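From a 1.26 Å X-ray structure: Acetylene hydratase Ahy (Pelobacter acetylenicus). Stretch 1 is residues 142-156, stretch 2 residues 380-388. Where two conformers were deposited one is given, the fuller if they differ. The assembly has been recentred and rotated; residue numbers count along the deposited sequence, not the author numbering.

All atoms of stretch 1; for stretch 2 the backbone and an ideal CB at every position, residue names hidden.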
# COMPACT_ATOMS: atom_id res chain seq x y z
N THR A 142 -6.04 -1.60 5.45
CA THR A 142 -7.46 -1.39 5.10
C THR A 142 -8.17 -2.71 5.07
O THR A 142 -9.29 -2.84 5.55
CB THR A 142 -7.59 -0.75 3.70
OG1 THR A 142 -6.46 0.08 3.40
CG2 THR A 142 -8.89 0.04 3.60
N ALA A 143 -7.54 -3.72 4.49
CA ALA A 143 -8.14 -5.04 4.44
C ALA A 143 -8.43 -5.58 5.84
O ALA A 143 -9.48 -6.18 6.05
CB ALA A 143 -7.27 -6.01 3.63
N GLY A 144 -7.54 -5.35 6.81
CA GLY A 144 -7.82 -5.76 8.20
C GLY A 144 -9.09 -5.12 8.75
O GLY A 144 -9.93 -5.79 9.37
N VAL A 145 -9.24 -3.82 8.52
CA VAL A 145 -10.41 -3.09 8.99
C VAL A 145 -11.68 -3.58 8.28
O VAL A 145 -12.72 -3.80 8.90
CB VAL A 145 -10.26 -1.57 8.86
CG1 VAL A 145 -11.53 -0.87 9.36
CG2 VAL A 145 -9.07 -1.06 9.67
N HIS A 146 -11.58 -3.77 6.96
CA HIS A 146 -12.73 -4.32 6.21
C HIS A 146 -13.10 -5.69 6.73
O HIS A 146 -14.27 -6.03 6.83
CB HIS A 146 -12.40 -4.45 4.73
CG HIS A 146 -12.47 -3.17 3.97
ND1 HIS A 146 -12.99 -3.10 2.69
CD2 HIS A 146 -12.02 -1.92 4.26
CE1 HIS A 146 -12.89 -1.86 2.25
NE2 HIS A 146 -12.30 -1.13 3.18
N ARG A 147 -12.10 -6.48 7.09
CA ARG A 147 -12.36 -7.84 7.53
C ARG A 147 -13.06 -7.93 8.87
O ARG A 147 -13.99 -8.73 9.05
CB ARG A 147 -11.07 -8.62 7.55
CG ARG A 147 -10.69 -8.99 6.14
CD ARG A 147 -9.51 -9.85 6.15
NE ARG A 147 -9.81 -11.17 6.72
CZ ARG A 147 -8.90 -12.07 7.02
NH1 ARG A 147 -7.59 -11.79 6.80
NH2 ARG A 147 -9.29 -13.24 7.51
N VAL A 148 -12.69 -7.08 9.81
CA VAL A 148 -13.43 -7.09 11.09
C VAL A 148 -14.86 -6.57 10.92
O VAL A 148 -15.76 -6.91 11.71
CB VAL A 148 -12.71 -6.33 12.23
CG1 VAL A 148 -11.30 -6.89 12.43
CG2 VAL A 148 -12.69 -4.81 12.00
N THR A 149 -15.08 -5.76 9.89
CA THR A 149 -16.38 -5.15 9.66
C THR A 149 -17.27 -6.06 8.83
O THR A 149 -18.45 -6.25 9.16
CB THR A 149 -16.27 -3.76 8.99
OG1 THR A 149 -15.37 -2.92 9.72
CG2 THR A 149 -17.64 -3.08 8.92
N HIS A 150 -16.73 -6.61 7.74
CA HIS A 150 -17.54 -7.43 6.83
C HIS A 150 -16.76 -8.56 6.17
O HIS A 150 -17.15 -9.03 5.10
CB HIS A 150 -18.26 -6.58 5.77
CG HIS A 150 -17.38 -5.56 5.13
ND1 HIS A 150 -16.41 -5.88 4.21
CD2 HIS A 150 -17.30 -4.22 5.31
CE1 HIS A 150 -15.79 -4.78 3.83
NE2 HIS A 150 -16.32 -3.76 4.48
N GLY A 151 -15.68 -8.99 6.82
CA GLY A 151 -15.06 -10.27 6.51
C GLY A 151 -14.10 -10.36 5.33
O GLY A 151 -13.45 -11.39 5.14
N SER A 152 -14.06 -9.30 4.54
CA SER A 152 -13.30 -9.29 3.29
C SER A 152 -13.24 -7.87 2.76
O SER A 152 -14.23 -7.11 2.86
CB SER A 152 -14.00 -10.18 2.27
OG SER A 152 -13.21 -10.35 1.11
N TYR A 153 -12.10 -7.52 2.17
CA TYR A 153 -11.85 -6.22 1.57
C TYR A 153 -12.75 -5.99 0.36
O TYR A 153 -12.93 -6.90 -0.46
CB TYR A 153 -10.36 -6.13 1.22
CG TYR A 153 -9.90 -4.88 0.51
CD1 TYR A 153 -9.73 -3.66 1.19
CD2 TYR A 153 -9.60 -4.92 -0.85
CE1 TYR A 153 -9.27 -2.53 0.50
CE2 TYR A 153 -9.16 -3.81 -1.54
CZ TYR A 153 -8.99 -2.61 -0.87
OH TYR A 153 -8.53 -1.53 -1.58
N SER A 154 -13.37 -4.81 0.27
CA SER A 154 -14.34 -4.55 -0.79
C SER A 154 -13.72 -3.80 -1.95
O SER A 154 -12.64 -3.16 -1.82
CB SER A 154 -15.58 -3.82 -0.25
OG SER A 154 -15.32 -2.46 0.05
N PHE A 155 -14.42 -3.89 -3.09
CA PHE A 155 -14.01 -3.29 -4.35
C PHE A 155 -15.17 -2.49 -4.93
O PHE A 155 -16.25 -3.04 -5.17
CB PHE A 155 -13.59 -4.37 -5.34
CG PHE A 155 -12.41 -5.17 -4.86
CD1 PHE A 155 -11.12 -4.79 -5.21
CD2 PHE A 155 -12.59 -6.27 -4.04
CE1 PHE A 155 -10.02 -5.51 -4.73
CE2 PHE A 155 -11.50 -6.99 -3.55
CZ PHE A 155 -10.21 -6.60 -3.90
N ALA A 156 -14.92 -1.22 -5.23
CA ALA A 156 -15.93 -0.34 -5.83
C ALA A 156 -15.99 -0.40 -7.37
O ALA A 156 -14.96 -0.45 -8.05
CB ALA A 156 -15.71 1.09 -5.36
N UNK A 380 -6.79 -19.15 7.16
CA UNK A 380 -5.91 -17.99 7.17
C UNK A 380 -6.03 -17.29 5.81
O UNK A 380 -5.27 -17.57 4.90
CB UNK A 380 -4.46 -18.39 7.46
N UNK A 381 -6.99 -16.38 5.69
CA UNK A 381 -7.32 -15.73 4.43
C UNK A 381 -6.38 -14.56 4.36
O UNK A 381 -6.54 -13.57 5.07
CB UNK A 381 -8.79 -15.31 4.34
N UNK A 382 -5.36 -14.68 3.51
CA UNK A 382 -4.34 -13.64 3.34
C UNK A 382 -4.95 -12.61 2.39
O UNK A 382 -4.64 -12.59 1.20
CB UNK A 382 -3.02 -14.20 2.80
N UNK A 383 -5.82 -11.76 2.93
CA UNK A 383 -6.55 -10.81 2.11
C UNK A 383 -5.72 -9.56 1.85
O UNK A 383 -5.51 -8.72 2.74
CB UNK A 383 -7.87 -10.44 2.78
N UNK A 384 -5.24 -9.46 0.60
CA UNK A 384 -4.35 -8.38 0.09
C UNK A 384 -2.96 -8.52 0.70
O UNK A 384 -2.05 -9.00 0.01
CB UNK A 384 -4.92 -7.00 0.41
N UNK A 385 -2.81 -8.16 1.98
CA UNK A 385 -1.56 -8.36 2.73
C UNK A 385 -2.01 -8.58 4.15
O UNK A 385 -2.85 -7.80 4.63
CB UNK A 385 -0.59 -7.18 2.61
N UNK A 386 -1.54 -9.64 4.81
CA UNK A 386 -2.11 -10.00 6.10
C UNK A 386 -1.14 -10.72 6.98
O UNK A 386 -0.15 -11.30 6.52
CB UNK A 386 -3.36 -10.87 5.91
N UNK A 387 -1.48 -10.71 8.26
CA UNK A 387 -0.73 -11.42 9.32
C UNK A 387 0.66 -10.80 9.35
O UNK A 387 1.68 -11.41 8.96
CB UNK A 387 -0.66 -12.93 9.07
N UNK A 388 0.69 -9.55 9.77
CA UNK A 388 1.87 -8.71 9.56
C UNK A 388 2.50 -8.24 10.85
O UNK A 388 1.82 -7.83 11.81
CB UNK A 388 1.50 -7.49 8.71

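Position 380 points its CA-to-CB bond away from stretch 1, and its ideal CB has nothing of that stretch within 5.5 Å. The visible atoms set no preference. The residue is Tyr-380, without contact.

Position 381 points toward stretch 1. Its ideal CB lies 3.8 Å from Arg-147 NH2, with Gly-151 and Ser-152 to one side, within reach of a large side chain. An acidic group could answer the charge; a flat or apolar side chain could cover the guanidinium. The residue is Phe-381. Its CB sits over one face of the guanidinium, 3.7 Å from Arg-147 NH2. The ring reaches on to Ser-152, where Phe-381 CE2 is 3.7 Å from Ser-152 OG; that hydroxyl and Gly-151 O both lie at the ring edge. Phe-381 O is 2.7 Å from Arg-147 NH1, but the angle is too poor for a hydrogen bond. Water 1 accepts from both Arg-147 NH2 (2.8 Å) and Phe-381 N (3.1 Å), and so links the two.

Position 382 points away, with no neighbour from stretch 1 near its ideal CB. Many residues would fit. It is His-382, without contact.

Position 383 points toward stretch 1. Its ideal CB is 3.8 Å from Arg-147 CD, 4.5 Å from Ala-143 CB and 5.2 Å from Tyr-153 N. The last is a backbone donor, so an acceptor is favoured. Asn or Asp reaches it; the hydroxyl of Ser or Thr would fall short. The residue is Asn-383. Tyr-153 N donates to Asn-383 OD1 at 2.8 Å and 161°, the only direct hydrogen bond between the stretches. Asn-383 ND2 donates to water 3 at 2.9 Å, and that water donates to Ser-152 OG and Tyr-153 O. Asn-383 O packs 3.4 Å from Ala-143 CB and accepts from water 2, which in turn takes a weak bond from Arg-147 NH1.

Position 384 has a positive phi (71°) with psi at -74°, which disfavours beta-branching. Its ideal CB points toward stretch 1, 4.1 Å from Ala-143 CB and 5.3 Å from Tyr-153 CD2. An apolar side chain unbranched at CB suits, such as Leu or Met. The residue is Met-384, m at all three chi angles. Met-384 CG meets Ala-143 CB at 3.9 Å. Met-384 CE lies 3.7 Å from Tyr-153 CE2 and 4.0 Å from Phe-155 CZ. SD approaches the Tyr-153 ring obliquely and the Phe-155 ring at its edge.

Position 385 would point sideways into space empty of stretch 1. Several residues could suit; it is Gly-385.

Position 386 points toward Arg-147, its ideal CB 4.4 Å from Arg-147 NH1. Small residues suit. Ala-386 places its methyl near the guanidinium edge.

Position 387 points sideways. Its positive phi (62°, psi 68°) by itself favours Gly or Asn, but reaching Arg-147 takes a long side chain. Phe-387 CZ comes 4.2 Å from Arg-147 NH1, near the guanidinium plane.

Position 388 points toward stretch 1, but nothing there lies within 5.5 Å of its ideal CB, so no preference is set. Met-388 makes no contact.

Stretch 2 380-388: YFHNMGAFM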
# COMPACT_ATOMS: atom_id res chain seq x y z
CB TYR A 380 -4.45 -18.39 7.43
CG TYR A 380 -4.25 -18.96 8.81
CD1 TYR A 380 -4.10 -18.12 9.91
CD2 TYR A 380 -4.22 -20.34 9.02
CE1 TYR A 380 -3.88 -18.61 11.16
CE2 TYR A 380 -4.03 -20.86 10.30
CZ TYR A 380 -3.87 -19.98 11.36
OH TYR A 380 -3.64 -20.41 12.64
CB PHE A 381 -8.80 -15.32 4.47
CG PHE A 381 -9.26 -14.48 3.31
CD1 PHE A 381 -8.64 -14.49 2.07
CD2 PHE A 381 -10.41 -13.68 3.47
CE1 PHE A 381 -9.12 -13.70 1.03
CE2 PHE A 381 -10.90 -12.90 2.42
CZ PHE A 381 -10.26 -12.91 1.20
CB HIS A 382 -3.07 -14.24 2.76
CG HIS A 382 -1.94 -13.28 2.66
ND1 HIS A 382 -1.70 -12.55 1.52
CD2 HIS A 382 -0.99 -12.92 3.56
CE1 HIS A 382 -0.61 -11.81 1.71
NE2 HIS A 382 -0.18 -12.00 2.94
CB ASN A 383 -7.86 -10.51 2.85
CG ASN A 383 -8.91 -9.74 2.02
OD1 ASN A 383 -9.85 -9.21 2.61
ND2 ASN A 383 -8.77 -9.67 0.70
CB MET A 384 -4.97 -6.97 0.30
CG MET A 384 -6.47 -6.84 -0.10
SD MET A 384 -6.87 -7.42 -1.77
CE MET A 384 -6.40 -5.96 -2.73
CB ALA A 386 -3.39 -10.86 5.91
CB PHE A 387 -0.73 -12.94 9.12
CG PHE A 387 -2.07 -13.48 8.68
CD1 PHE A 387 -3.20 -13.24 9.44
CD2 PHE A 387 -2.21 -14.22 7.52
CE1 PHE A 387 -4.45 -13.70 9.05
CE2 PHE A 387 -3.48 -14.72 7.13
CZ PHE A 387 -4.59 -14.44 7.91
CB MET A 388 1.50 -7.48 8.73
CG MET A 388 0.72 -7.79 7.45
SD MET A 388 0.45 -6.34 6.41
CE MET A 388 -0.97 -5.56 7.23
O HOH W 1 -8.02 -15.60 8.46
O HOH W 2 -6.34 -8.99 5.53
O HOH W 3 -11.33 -9.16 -0.58
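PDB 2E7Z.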